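Local coordinates for hydrolase, putative (Plasmodium vivax, PDB 2B30), which is of uncharacterised function but, as a Cof-like member of the HAD superfamily that binds calcium in the crystal, is probably a metal-dependent phosphatase, at residues 50-58 with 82-90; 180-191 with 211-220. All coordinates share one frame; numbering follows the deposited sequence.

Contact 1. Residues 50-58 with 82-90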
ATOM      1  N   ASN A  50       5.023  -8.031  28.524  1.00 43.09           N
ATOM      2  CA  ASN A  50       4.276  -8.039  27.281  1.00 43.33           C
ATOM      3  C   ASN A  50       3.156  -9.085  27.305  1.00 43.74           C
ATOM      4  O   ASN A  50       2.038  -8.812  26.848  1.00 42.68           O
ATOM      5  CB  ASN A  50       5.205  -8.263  26.090  1.00 43.13           C
ATOM      6  CG  ASN A  50       6.073  -7.053  25.779  1.00 40.02           C
ATOM      7  OD1 ASN A  50       5.958  -5.996  26.405  1.00 41.84           O
ATOM      8  ND2 ASN A  50       6.948  -7.207  24.797  1.00 34.78           N
ATOM      9  N   ILE A  51       3.453 -10.257  27.864  1.00 43.70           N
ATOM     10  CA  ILE A  51       2.459 -11.325  28.009  1.00 43.92           C
ATOM     11  C   ILE A  51       1.269 -10.865  28.856  1.00 45.67           C
ATOM     12  O   ILE A  51       0.122 -11.107  28.487  1.00 48.36           O
ATOM     13  CB  ILE A  51       3.086 -12.626  28.572  1.00 43.31           C
ATOM     14  CG1 ILE A  51       3.715 -13.455  27.453  1.00 43.40           C
ATOM     15  CG2 ILE A  51       2.054 -13.508  29.231  1.00 46.33           C
ATOM     16  CD1 ILE A  51       4.935 -12.851  26.841  1.00 44.33           C
ATOM     17  N   ASP A  52       1.530 -10.187  29.968  1.00 47.21           N
ATOM     18  CA  ASP A  52       0.446  -9.638  30.798  1.00 48.26           C
ATOM     19  C   ASP A  52      -0.327  -8.563  30.054  1.00 45.16           C
ATOM     20  O   ASP A  52      -1.539  -8.449  30.195  1.00 41.69           O
ATOM     21  CB  ASP A  52       0.994  -9.037  32.103  1.00 50.55           C
ATOM     22  CG  ASP A  52       1.575 -10.084  33.027  1.00 55.11           C
ATOM     23  OD1 ASP A  52       0.858 -11.057  33.361  1.00 60.97           O
ATOM     24  OD2 ASP A  52       2.752  -9.931  33.421  1.00 63.02           O
ATOM     25  N   ALA A  53       0.396  -7.760  29.277  1.00 45.60           N
ATOM     26  CA  ALA A  53      -0.214  -6.669  28.519  1.00 44.88           C
ATOM     27  C   ALA A  53      -1.241  -7.229  27.555  1.00 44.97           C
ATOM     28  O   ALA A  53      -2.381  -6.765  27.507  1.00 44.84           O
ATOM     29  CB  ALA A  53       0.847  -5.887  27.762  1.00 45.14           C
ATOM     30  N   ILE A  54      -0.828  -8.244  26.802  1.00 43.33           N
ATOM     31  CA  ILE A  54      -1.723  -8.913  25.890  1.00 43.43           C
ATOM     32  C   ILE A  54      -2.847  -9.591  26.681  1.00 46.41           C
ATOM     33  O   ILE A  54      -4.025  -9.471  26.319  1.00 46.40           O
ATOM     34  CB  ILE A  54      -0.966  -9.914  25.013  1.00 43.47           C
ATOM     35  CG1 ILE A  54      -0.027  -9.152  24.067  1.00 40.62           C
ATOM     36  CG2 ILE A  54      -1.953 -10.777  24.212  1.00 43.48           C
ATOM     37  CD1 ILE A  54       1.006 -10.019  23.390  1.00 40.07           C
ATOM     38  N   LYS A  55      -2.485 -10.269  27.772  1.00 47.78           N
ATOM     39  CA  LYS A  55      -3.470 -10.914  28.650  1.00 47.78           C
ATOM     40  C   LYS A  55      -4.565  -9.941  29.019  1.00 47.63           C
ATOM     41  O   LYS A  55      -5.741 -10.250  28.874  1.00 51.28           O
ATOM     42  CB  LYS A  55      -2.807 -11.441  29.922  1.00 48.66           C
ATOM     43  CG  LYS A  55      -3.708 -12.261  30.834  1.00 49.30           C
ATOM     44  CD  LYS A  55      -2.927 -12.792  32.040  1.00 49.01           C
ATOM     45  CE  LYS A  55      -3.824 -13.515  33.050  1.00 50.07           C
ATOM     46  NZ  LYS A  55      -4.075 -14.954  32.716  1.00 48.90           N
ATOM     47  N   GLU A  56      -4.179  -8.754  29.466  1.00 47.65           N
ATOM     48  CA  GLU A  56      -5.150  -7.767  29.916  1.00 49.26           C
ATOM     49  C   GLU A  56      -5.944  -7.189  28.741  1.00 47.36           C
ATOM     50  O   GLU A  56      -7.151  -6.959  28.863  1.00 46.13           O
ATOM     51  CB  GLU A  56      -4.458  -6.651  30.700  1.00 50.63           C
ATOM     52  CG  GLU A  56      -5.414  -5.757  31.495  1.00 53.46           C
ATOM     53  CD  GLU A  56      -4.696  -4.712  32.340  1.00 54.60           C
ATOM     54  OE1 GLU A  56      -3.451  -4.768  32.441  1.00 56.41           O
ATOM     55  OE2 GLU A  56      -5.380  -3.830  32.907  1.00 60.07           O
ATOM     56  N   ALA A  57      -5.269  -6.980  27.607  1.00 45.12           N
ATOM     57  CA  ALA A  57      -5.900  -6.421  26.400  1.00 41.78           C
ATOM     58  C   ALA A  57      -7.074  -7.279  25.946  1.00 40.12           C
ATOM     59  O   ALA A  57      -8.125  -6.761  25.578  1.00 37.64           O
ATOM     60  CB  ALA A  57      -4.880  -6.286  25.273  1.00 40.58           C
ATOM     61  N   ILE A  58      -6.885  -8.596  25.997  1.00 40.62           N
ATOM     62  CA  ILE A  58      -7.932  -9.558  25.636  1.00 39.99           C
ATOM     63  C   ILE A  58      -9.072  -9.536  26.658  1.00 40.94           C
ATOM     64  O   ILE A  58     -10.240  -9.626  26.294  1.00 41.48           O
ATOM     65  CB  ILE A  58      -7.356 -10.977  25.504  1.00 38.18           C
ATOM     66  CG1 ILE A  58      -6.402 -11.026  24.318  1.00 38.08           C
ATOM     67  CG2 ILE A  58      -8.464 -11.997  25.310  1.00 39.51           C
ATOM     68  CD1 ILE A  58      -5.437 -12.160  24.356  1.00 40.06           C
ATOM     69  N   GLU A  82       2.689 -22.306  27.481  1.00 50.35           N
ATOM     70  CA  GLU A  82       2.293 -21.736  28.772  1.00 52.44           C
ATOM     71  C   GLU A  82       1.823 -20.285  28.649  1.00 50.39           C
ATOM     72  O   GLU A  82       0.793 -19.910  29.222  1.00 51.18           O
ATOM     73  CB  GLU A  82       3.426 -21.848  29.808  1.00 54.21           C
ATOM     74  CG  GLU A  82       3.016 -21.355  31.207  1.00 57.39           C
ATOM     75  CD  GLU A  82       3.987 -21.750  32.300  1.00 58.54           C
ATOM     76  OE1 GLU A  82       5.208 -21.562  32.114  1.00 65.65           O
ATOM     77  OE2 GLU A  82       3.527 -22.233  33.356  1.00 60.17           O
ATOM     78  N   ASN A  83       2.582 -19.471  27.917  1.00 48.24           N
ATOM     79  CA  ASN A  83       2.194 -18.082  27.642  1.00 45.29           C
ATOM     80  C   ASN A  83       0.866 -17.961  26.894  1.00 44.25           C
ATOM     81  O   ASN A  83       0.072 -17.057  27.177  1.00 41.65           O
ATOM     82  CB  ASN A  83       3.282 -17.373  26.842  1.00 44.72           C
ATOM     83  CG  ASN A  83       4.431 -16.908  27.702  1.00 41.91           C
ATOM     84  OD1 ASN A  83       4.361 -16.933  28.928  1.00 38.60           O
ATOM     85  ND2 ASN A  83       5.489 -16.443  27.058  1.00 39.46           N
ATOM     86  N   LEU A  84       0.633 -18.868  25.948  1.00 43.14           N
ATOM     87  CA  LEU A  84      -0.611 -18.877  25.185  1.00 42.99           C
ATOM     88  C   LEU A  84      -1.805 -19.108  26.109  1.00 44.35           C
ATOM     89  O   LEU A  84      -2.855 -18.479  25.948  1.00 44.32           O
ATOM     90  CB  LEU A  84      -0.570 -19.948  24.084  1.00 43.16           C
ATOM     91  CG  LEU A  84       0.550 -19.896  23.024  1.00 40.64           C
ATOM     92  CD1 LEU A  84       0.276 -20.901  21.925  1.00 37.06           C
ATOM     93  CD2 LEU A  84       0.738 -18.503  22.411  1.00 38.62           C
ATOM     94  N   LYS A  85      -1.637 -20.008  27.077  1.00 46.56           N
ATOM     95  CA  LYS A  85      -2.668 -20.267  28.087  1.00 48.13           C
ATOM     96  C   LYS A  85      -2.853 -19.030  28.951  1.00 48.47           C
ATOM     97  O   LYS A  85      -3.970 -18.584  29.186  1.00 49.03           O
ATOM     98  CB  LYS A  85      -2.278 -21.459  28.971  1.00 49.69           C
ATOM     99  CG  LYS A  85      -2.490 -22.838  28.339  1.00 51.19           C
ATOM    100  CD  LYS A  85      -3.925 -23.315  28.513  1.00 55.03           C
ATOM    101  CE  LYS A  85      -4.066 -24.827  28.370  1.00 55.02           C
ATOM    102  NZ  LYS A  85      -5.475 -25.248  28.635  1.00 53.78           N
ATOM    103  N   LYS A  86      -1.733 -18.479  29.405  1.00 50.55           N
ATOM    104  CA  LYS A  86      -1.716 -17.299  30.265  1.00 52.05           C
ATOM    105  C   LYS A  86      -2.405 -16.095  29.606  1.00 52.21           C
ATOM    106  O   LYS A  86      -3.172 -15.385  30.251  1.00 53.61           O
ATOM    107  CB  LYS A  86      -0.266 -16.960  30.631  1.00 52.21           C
ATOM    108  CG  LYS A  86      -0.088 -15.849  31.659  1.00 53.79           C
ATOM    109  CD  LYS A  86       1.397 -15.713  32.048  1.00 54.71           C
ATOM    110  CE  LYS A  86       1.680 -14.446  32.870  1.00 55.20           C
ATOM    111  NZ  LYS A  86       3.145 -14.202  33.057  1.00 52.21           N
ATOM    112  N   MET A  87      -2.129 -15.866  28.325  1.00 51.82           N
ATOM    113  CA  MET A  87      -2.752 -14.753  27.589  1.00 50.19           C
ATOM    114  C   MET A  87      -4.176 -15.066  27.149  1.00 48.99           C
ATOM    115  O   MET A  87      -4.991 -14.150  27.006  1.00 48.38           O
ATOM    116  CB  MET A  87      -1.955 -14.426  26.324  1.00 49.76           C
ATOM    117  CG  MET A  87      -0.565 -13.924  26.560  1.00 48.21           C
ATOM    118  SD  MET A  87       0.241 -13.525  25.010  1.00 48.71           S
ATOM    119  CE  MET A  87       0.414 -15.138  24.245  1.00 47.88           C
ATOM    120  N   ASN A  88      -4.450 -16.354  26.927  1.00 48.27           N
ATOM    121  CA  ASN A  88      -5.647 -16.816  26.227  1.00 47.93           C
ATOM    122  C   ASN A  88      -5.626 -16.311  24.780  1.00 48.89           C
ATOM    123  O   ASN A  88      -6.598 -15.747  24.280  1.00 50.86           O
ATOM    124  CB  ASN A  88      -6.928 -16.395  26.952  1.00 46.15           C
ATOM    125  CG  ASN A  88      -8.152 -17.116  26.433  1.00 48.63           C
ATOM    126  OD1 ASN A  88      -8.050 -18.169  25.796  1.00 50.50           O
ATOM    127  ND2 ASN A  88      -9.326 -16.554  26.700  1.00 53.10           N
ATOM    128  N   PHE A  89      -4.488 -16.529  24.125  1.00 48.19           N
ATOM    129  CA  PHE A  89      -4.247 -16.086  22.760  1.00 45.34           C
ATOM    130  C   PHE A  89      -3.463 -17.161  22.004  1.00 45.06           C
ATOM    131  O   PHE A  89      -2.494 -17.707  22.536  1.00 43.16           O
ATOM    132  CB  PHE A  89      -3.452 -14.789  22.774  1.00 45.41           C
ATOM    133  CG  PHE A  89      -3.279 -14.180  21.421  1.00 44.71           C
ATOM    134  CD1 PHE A  89      -4.360 -13.596  20.777  1.00 46.61           C
ATOM    135  CD2 PHE A  89      -2.044 -14.199  20.786  1.00 42.90           C
ATOM    136  CE1 PHE A  89      -4.216 -13.032  19.517  1.00 47.02           C
ATOM    137  CE2 PHE A  89      -1.884 -13.639  19.531  1.00 43.31           C
ATOM    138  CZ  PHE A  89      -2.971 -13.055  18.893  1.00 47.67           C
ATOM    139  N   TYR A  90      -3.893 -17.459  20.775  1.00 43.95           N
ATOM    140  CA  TYR A  90      -3.352 -18.568  19.992  1.00 43.17           C
ATOM    141  C   TYR A  90      -3.153 -18.136  18.538  1.00 43.47           C
ATOM    142  O   TYR A  90      -3.333 -18.921  17.603  1.00 44.69           O
ATOM    143  CB  TYR A  90      -4.283 -19.797  20.104  1.00 45.05           C
ATOM    144  CG  TYR A  90      -4.579 -20.183  21.545  1.00 46.24           C
ATOM    145  CD1 TYR A  90      -3.798 -21.123  22.222  1.00 46.34           C
ATOM    146  CD2 TYR A  90      -5.611 -19.564  22.251  1.00 47.86           C
ATOM    147  CE1 TYR A  90      -4.054 -21.442  23.557  1.00 46.36           C
ATOM    148  CE2 TYR A  90      -5.867 -19.873  23.583  1.00 46.37           C
ATOM    149  CZ  TYR A  90      -5.094 -20.809  24.224  1.00 45.79           C
ATOM    150  OH  TYR A  90      -5.373 -21.099  25.534  1.00 47.95           O
TER
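Lys55 places CG anti to the backbone N (chi1 -174°), runs straight to CE and bends at the last torsion, which carries the ammonium group to the end of helix 81-87; there NZ donates to Lys86 O at 2.7 Å, in the carbonyl plane and on a lone pair. Met87 has CG on the side of its backbone N (chi1 -64°), and this lays the side chain along two isoleucines of helix 48-60: CG meets Ile51 CG2 at 3.8 Å, while SD rests against Ile54 CG2 at 3.6 Å. The Ile51 and Asn83 side chains cross at about a right angle, CG1 and CD1 of Ile51 touching the amide ND2. Extended Lys86 passes its aliphatic chain over Ile51 CG2 and ends near Asp52, where NZ and OD1 form only a long salt bridge of 3.9 Å. One turn beyond Ile54, Ile58 CD1 reaches Met87 O and Phe89 CB. Phe79 also touches Met87, and Phe89 leans on strand 63-67. The two helix segments run at 36° with their axes 9.1 Å apart, and the second ends in a Schellman motif with Asn88 at C-prime. The two helices flank the central sheet of the Rossmann-like HAD core.

Contact 2. Residues 180-191 with 211-220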
ATOM      1  N   ASN A 180       4.994 -19.632  -0.163  1.00 35.78           N
ATOM      2  CA  ASN A 180       4.523 -18.338   0.340  1.00 36.08           C
ATOM      3  C   ASN A 180       5.692 -17.380   0.554  1.00 35.75           C
ATOM      4  O   ASN A 180       5.555 -16.165   0.365  1.00 34.39           O
ATOM      5  CB  ASN A 180       3.773 -18.499   1.657  1.00 36.82           C
ATOM      6  CG  ASN A 180       2.489 -19.286   1.511  1.00 36.46           C
ATOM      7  OD1 ASN A 180       2.460 -20.486   1.770  1.00 31.34           O
ATOM      8  ND2 ASN A 180       1.413 -18.611   1.117  1.00 37.79           N
ATOM      9  N   LYS A 181       6.830 -17.932   0.968  1.00 33.75           N
ATOM     10  CA  LYS A 181       8.002 -17.121   1.260  1.00 35.83           C
ATOM     11  C   LYS A 181       9.316 -17.890   1.167  1.00 34.86           C
ATOM     12  O   LYS A 181       9.398 -19.041   1.594  1.00 33.29           O
ATOM     13  CB  LYS A 181       7.878 -16.521   2.663  1.00 36.43           C
ATOM     14  CG  LYS A 181       9.085 -15.705   3.118  1.00 36.13           C
ATOM     15  CD  LYS A 181       8.776 -14.962   4.397  1.00 38.28           C
ATOM     16  CE  LYS A 181       8.880 -15.856   5.622  1.00 39.62           C
ATOM     17  NZ  LYS A 181      10.093 -15.546   6.391  1.00 37.83           N
ATOM     18  N   LEU A 182      10.335 -17.237   0.612  1.00 35.49           N
ATOM     19  CA  LEU A 182      11.715 -17.710   0.733  1.00 40.54           C
ATOM     20  C   LEU A 182      12.481 -16.703   1.590  1.00 42.78           C
ATOM     21  O   LEU A 182      12.561 -15.520   1.237  1.00 42.64           O
ATOM     22  CB  LEU A 182      12.402 -17.843  -0.632  1.00 40.16           C
ATOM     23  CG  LEU A 182      11.725 -18.627  -1.754  1.00 44.18           C
ATOM     24  CD1 LEU A 182      12.718 -18.870  -2.867  1.00 47.79           C
ATOM     25  CD2 LEU A 182      11.188 -19.950  -1.275  1.00 49.67           C
ATOM     26  N   MET A 183      13.014 -17.159   2.721  1.00 45.07           N
ATOM     27  CA  MET A 183      13.902 -16.331   3.530  1.00 47.48           C
ATOM     28  C   MET A 183      15.331 -16.744   3.256  1.00 47.56           C
ATOM     29  O   MET A 183      15.791 -17.767   3.761  1.00 50.52           O
ATOM     30  CB  MET A 183      13.616 -16.476   5.018  1.00 48.78           C
ATOM     31  CG  MET A 183      14.369 -15.463   5.864  1.00 49.46           C
ATOM     32  SD  MET A 183      14.838 -16.147   7.450  1.00 52.85           S
ATOM     33  CE  MET A 183      15.681 -14.738   8.183  1.00 54.44           C
ATOM     34  N   ILE A 184      16.031 -15.951   2.454  1.00 47.83           N
ATOM     35  CA  ILE A 184      17.425 -16.238   2.125  1.00 48.09           C
ATOM     36  C   ILE A 184      18.307 -15.735   3.275  1.00 48.20           C
ATOM     37  O   ILE A 184      18.422 -14.528   3.501  1.00 48.27           O
ATOM     38  CB  ILE A 184      17.846 -15.592   0.785  1.00 47.74           C
ATOM     39  CG1 ILE A 184      16.875 -15.992  -0.336  1.00 46.48           C
ATOM     40  CG2 ILE A 184      19.259 -16.011   0.401  1.00 48.71           C
ATOM     41  CD1 ILE A 184      17.215 -15.381  -1.690  1.00 46.36           C
ATOM     42  N   VAL A 185      18.904 -16.673   4.007  1.00 47.95           N
ATOM     43  CA  VAL A 185      19.821 -16.335   5.086  1.00 48.75           C
ATOM     44  C   VAL A 185      21.146 -15.889   4.478  1.00 49.10           C
ATOM     45  O   VAL A 185      21.742 -16.597   3.668  1.00 48.08           O
ATOM     46  CB  VAL A 185      20.024 -17.521   6.049  1.00 48.38           C
ATOM     47  CG1 VAL A 185      21.126 -17.226   7.042  1.00 49.26           C
ATOM     48  CG2 VAL A 185      18.723 -17.831   6.783  1.00 47.94           C
ATOM     49  N   LEU A 186      21.587 -14.699   4.864  1.00 51.94           N
ATOM     50  CA  LEU A 186      22.710 -14.042   4.214  1.00 55.53           C
ATOM     51  C   LEU A 186      23.833 -13.720   5.189  1.00 57.91           C
ATOM     52  O   LEU A 186      23.608 -13.423   6.367  1.00 58.29           O
ATOM     53  CB  LEU A 186      22.236 -12.772   3.488  1.00 54.75           C
ATOM     54  CG  LEU A 186      22.175 -12.790   1.949  1.00 56.67           C
ATOM     55  CD1 LEU A 186      21.864 -14.151   1.358  1.00 55.98           C
ATOM     56  CD2 LEU A 186      21.174 -11.751   1.432  1.00 57.88           C
ATOM     57  N   ASP A 187      25.050 -13.804   4.665  1.00 60.91           N
ATOM     58  CA  ASP A 187      26.261 -13.512   5.403  1.00 62.96           C
ATOM     59  C   ASP A 187      26.405 -11.994   5.416  1.00 63.98           C
ATOM     60  O   ASP A 187      26.443 -11.378   4.345  1.00 64.85           O
ATOM     61  CB  ASP A 187      27.438 -14.170   4.675  1.00 64.53           C
ATOM     62  CG  ASP A 187      28.699 -14.218   5.502  1.00 66.37           C
ATOM     63  OD1 ASP A 187      28.935 -13.284   6.297  1.00 69.80           O
ATOM     64  OD2 ASP A 187      29.465 -15.192   5.334  1.00 65.71           O
ATOM     65  N   PRO A 188      26.486 -11.375   6.614  1.00 64.47           N
ATOM     66  CA  PRO A 188      26.483  -9.907   6.691  1.00 63.80           C
ATOM     67  C   PRO A 188      27.491  -9.209   5.762  1.00 64.32           C
ATOM     68  O   PRO A 188      27.403  -8.001   5.572  1.00 64.00           O
ATOM     69  CB  PRO A 188      26.804  -9.626   8.164  1.00 63.56           C
ATOM     70  CG  PRO A 188      27.285 -10.924   8.729  1.00 64.62           C
ATOM     71  CD  PRO A 188      26.593 -11.980   7.952  1.00 65.24           C
ATOM     72  N   SER A 189      28.443  -9.955   5.208  1.00 65.51           N
ATOM     73  CA  SER A 189      29.269  -9.467   4.107  1.00 67.05           C
ATOM     74  C   SER A 189      28.390  -9.138   2.918  1.00 67.77           C
ATOM     75  O   SER A 189      28.242  -7.978   2.537  1.00 69.90           O
ATOM     76  CB  SER A 189      30.282 -10.533   3.654  1.00 66.71           C
ATOM     77  OG  SER A 189      31.156 -10.905   4.695  1.00 69.78           O
ATOM     78  N   GLU A 190      27.774 -10.184   2.375  1.00 67.27           N
ATOM     79  CA  GLU A 190      27.209 -10.169   1.028  1.00 65.39           C
ATOM     80  C   GLU A 190      25.716  -9.804   0.986  1.00 63.35           C
ATOM     81  O   GLU A 190      25.049 -10.076  -0.008  1.00 64.13           O
ATOM     82  CB  GLU A 190      27.463 -11.536   0.349  1.00 65.06           C
ATOM     83  CG  GLU A 190      27.174 -12.764   1.240  1.00 65.41           C
ATOM     84  CD  GLU A 190      26.864 -14.044   0.459  1.00 65.76           C
ATOM     85  OE1 GLU A 190      27.377 -14.203  -0.672  1.00 67.24           O
ATOM     86  OE2 GLU A 190      26.111 -14.898   0.986  1.00 60.71           O
ATOM     87  N   SER A 191      25.189  -9.188   2.044  1.00 61.24           N
ATOM     88  CA  SER A 191      23.790  -8.727   2.030  1.00 60.14           C
ATOM     89  C   SER A 191      23.564  -7.676   0.943  1.00 60.91           C
ATOM     90  O   SER A 191      22.856  -7.924  -0.043  1.00 59.02           O
ATOM     91  CB  SER A 191      23.381  -8.148   3.378  1.00 57.67           C
ATOM     92  OG  SER A 191      23.183  -9.180   4.306  1.00 57.17           O
ATOM     93  N   THR A 211      15.733  -8.102   6.246  1.00 53.80           N
ATOM     94  CA  THR A 211      15.582  -8.301   7.694  1.00 56.44           C
ATOM     95  C   THR A 211      16.528  -7.355   8.421  1.00 58.02           C
ATOM     96  O   THR A 211      17.456  -6.813   7.815  1.00 55.24           O
ATOM     97  CB  THR A 211      15.878  -9.785   8.100  1.00 57.16           C
ATOM     98  OG1 THR A 211      14.982 -10.660   7.403  1.00 58.99           O
ATOM     99  CG2 THR A 211      15.693 -10.033   9.589  1.00 58.78           C
ATOM    100  N   TYR A 212      16.265  -7.144   9.710  1.00 60.76           N
ATOM    101  CA  TYR A 212      17.178  -6.406  10.586  1.00 63.26           C
ATOM    102  C   TYR A 212      18.631  -6.918  10.552  1.00 63.09           C
ATOM    103  O   TYR A 212      19.556  -6.131  10.741  1.00 65.52           O
ATOM    104  CB  TYR A 212      16.659  -6.426  12.027  1.00 65.22           C
ATOM    105  CG  TYR A 212      17.583  -5.738  13.003  1.00 66.63           C
ATOM    106  CD1 TYR A 212      17.683  -4.345  13.035  1.00 67.50           C
ATOM    107  CD2 TYR A 212      18.366  -6.478  13.884  1.00 66.46           C
ATOM    108  CE1 TYR A 212      18.530  -3.708  13.926  1.00 66.36           C
ATOM    109  CE2 TYR A 212      19.218  -5.858  14.775  1.00 67.64           C
ATOM    110  CZ  TYR A 212      19.296  -4.473  14.793  1.00 67.80           C
ATOM    111  OH  TYR A 212      20.145  -3.865  15.679  1.00 68.40           O
ATOM    112  N   ASN A 213      18.820  -8.220  10.320  1.00 61.03           N
ATOM    113  CA  ASN A 213      20.149  -8.829  10.199  1.00 59.65           C
ATOM    114  C   ASN A 213      20.633  -8.990   8.747  1.00 58.18           C
ATOM    115  O   ASN A 213      21.551  -9.776   8.471  1.00 56.79           O
ATOM    116  CB  ASN A 213      20.150 -10.200  10.892  1.00 61.35           C
ATOM    117  CG  ASN A 213      20.179 -10.098  12.405  1.00 62.40           C
ATOM    118  OD1 ASN A 213      19.989  -9.022  12.975  1.00 65.29           O
ATOM    119  ND2 ASN A 213      20.426 -11.226  13.067  1.00 62.62           N
ATOM    120  N   GLY A 214      20.014  -8.259   7.821  1.00 57.06           N
ATOM    121  CA  GLY A 214      20.441  -8.244   6.416  1.00 55.03           C
ATOM    122  C   GLY A 214      20.086  -9.482   5.611  1.00 54.20           C
ATOM    123  O   GLY A 214      20.702  -9.746   4.576  1.00 54.64           O
ATOM    124  N   HIS A 215      19.095 -10.243   6.081  1.00 53.01           N
ATOM    125  CA  HIS A 215      18.583 -11.408   5.349  1.00 49.35           C
ATOM    126  C   HIS A 215      17.463 -10.956   4.404  1.00 45.20           C
ATOM    127  O   HIS A 215      16.851  -9.907   4.620  1.00 40.83           O
ATOM    128  CB  HIS A 215      18.064 -12.479   6.319  1.00 50.45           C
ATOM    129  CG  HIS A 215      19.024 -12.827   7.422  1.00 52.47           C
ATOM    130  ND1 HIS A 215      20.245 -13.426   7.190  1.00 50.26           N
ATOM    131  CD2 HIS A 215      18.931 -12.673   8.766  1.00 52.79           C
ATOM    132  CE1 HIS A 215      20.868 -13.614   8.341  1.00 49.94           C
ATOM    133  NE2 HIS A 215      20.090 -13.169   9.314  1.00 49.53           N
ATOM    134  N   ALA A 216      17.207 -11.735   3.354  1.00 42.95           N
ATOM    135  CA  ALA A 216      16.151 -11.399   2.382  1.00 42.14           C
ATOM    136  C   ALA A 216      14.889 -12.223   2.622  1.00 40.18           C
ATOM    137  O   ALA A 216      14.942 -13.437   2.601  1.00 38.12           O
ATOM    138  CB  ALA A 216      16.641 -11.604   0.951  1.00 41.14           C
ATOM    139  N   GLU A 217      13.766 -11.550   2.864  1.00 39.59           N
ATOM    140  CA  GLU A 217      12.460 -12.199   2.918  1.00 38.86           C
ATOM    141  C   GLU A 217      11.754 -11.941   1.596  1.00 35.67           C
ATOM    142  O   GLU A 217      11.465 -10.792   1.265  1.00 35.34           O
ATOM    143  CB  GLU A 217      11.626 -11.649   4.075  1.00 38.34           C
ATOM    144  CG  GLU A 217      11.935 -12.284   5.421  1.00 40.91           C
ATOM    145  CD  GLU A 217      10.985 -11.824   6.531  1.00 46.02           C
ATOM    146  OE1 GLU A 217      10.594 -10.624   6.570  1.00 50.32           O
ATOM    147  OE2 GLU A 217      10.627 -12.677   7.379  1.00 55.14           O
ATOM    148  N   VAL A 218      11.487 -13.008   0.848  1.00 34.12           N
ATOM    149  CA  VAL A 218      10.889 -12.924  -0.495  1.00 31.65           C
ATOM    150  C   VAL A 218       9.436 -13.399  -0.491  1.00 30.38           C
ATOM    151  O   VAL A 218       9.174 -14.555  -0.216  1.00 28.90           O
ATOM    152  CB  VAL A 218      11.674 -13.796  -1.479  1.00 30.00           C
ATOM    153  CG1 VAL A 218      11.090 -13.708  -2.875  1.00 32.25           C
ATOM    154  CG2 VAL A 218      13.126 -13.376  -1.482  1.00 35.03           C
ATOM    155  N   THR A 219       8.503 -12.502  -0.804  1.00 32.18           N
ATOM    156  CA  THR A 219       7.070 -12.843  -0.890  1.00 32.93           C
ATOM    157  C   THR A 219       6.477 -12.386  -2.215  1.00 33.47           C
ATOM    158  O   THR A 219       7.140 -11.704  -2.999  1.00 34.68           O
ATOM    159  CB  THR A 219       6.265 -12.208   0.260  1.00 34.00           C
ATOM    160  OG1 THR A 219       6.660 -10.840   0.438  1.00 37.08           O
ATOM    161  CG2 THR A 219       6.496 -12.967   1.555  1.00 34.85           C
ATOM    162  N   LYS A 220       5.231 -12.782  -2.467  1.00 34.21           N
ATOM    163  CA  LYS A 220       4.500 -12.383  -3.676  1.00 33.37           C
ATOM    164  C   LYS A 220       4.420 -10.854  -3.814  1.00 32.22           C
ATOM    165  O   LYS A 220       4.362 -10.138  -2.812  1.00 32.89           O
ATOM    166  CB  LYS A 220       3.088 -12.978  -3.640  1.00 33.95           C
ATOM    167  CG  LYS A 220       2.279 -12.854  -4.944  1.00 34.25           C
ATOM    168  CD  LYS A 220       0.865 -13.389  -4.752  1.00 33.65           C
ATOM    169  CE  LYS A 220       0.179 -13.716  -6.070  1.00 36.93           C
ATOM    170  NZ  LYS A 220      -1.085 -14.469  -5.820  1.00 36.65           N
TER
HETATM  171  O   HOH W   1       3.620 -15.305  -1.289  1.00 37.83           O
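His215 and Val185 lie side by side, pointing the same way, with Val185 CG1 3.8 Å from His215 CE1. The imidazole presents its edge to the neighbouring backbone: Leu186 N donates almost straight (177°) to ND1 at 3.0 Å, only 8° out of the ring plane. Asn213 O sits above one ring face, over its centre. Met183 crosses the histidine obliquely, its chain bent at chi2 so that CE comes to 3.8 Å from His215 CB.

On the sheet face carrying Lys181, Met183 and Glu217, Met183 CG packs on Glu217 CG. Lys181, bent at its last two torsions, brings NZ to 3.1 Å from Glu217 OE2 in a salt bridge, approaching the anti side and 33° out of the carboxylate plane. The other face carries Leu182 against Val218 and Ile184 against Ala216, each pair meeting CB to CB, and helix 117-129 covers both Leu182 and Ile184. These are the hydrogen-bonded pairs of the antiparallel ladder, each closed by two backbone bonds. Strands 181-184 and 216-220 are inner neighbours in a six-stranded sheet, consistent with the cap of a type IIB HAD protein. Past the strands, Ser191 OG donates to Gly214 O at 2.6 Å, tying the start of helix 191-201 to the type I turn 211-214. At the far end a water joins Asn180 O to Lys220 N, while the Asn180 side-chain amide is held by Asp112 and Gly141.

Accepting the Leu186 N-H suggests that His215 ND1 carries no hydrogen, so a neutral ring would probably hold its hydrogen on NE2. This bond restrains the ring's rotation and extends the ladder's polar pairing through a side chain, while Lys181 probably offsets much of the charge of Glu217, whose OE1 has a weak second partner in Asn98.

In the fold
Contact 1 comes first along the chain, and the two contacts lie on opposite sides of its centre, with centres about 30 Å apart and nearest atoms about 16 Å apart. They share no helix or strand. The helices of contact 1 flank the eight-stranded sheet that includes strands 29-33 and 63-67, whereas contact 2 joins two inner strands of the separate six-stranded sheet, consistent with the core and cap of a type IIB HAD protein. The calcium lies about 14 Å from the Ile54 side chain but only about 8 Å from that of Thr211. The turn of contact 2 thus approaches the metal site from the probable cap, while contact 1 lies farther off, on the flank of the core.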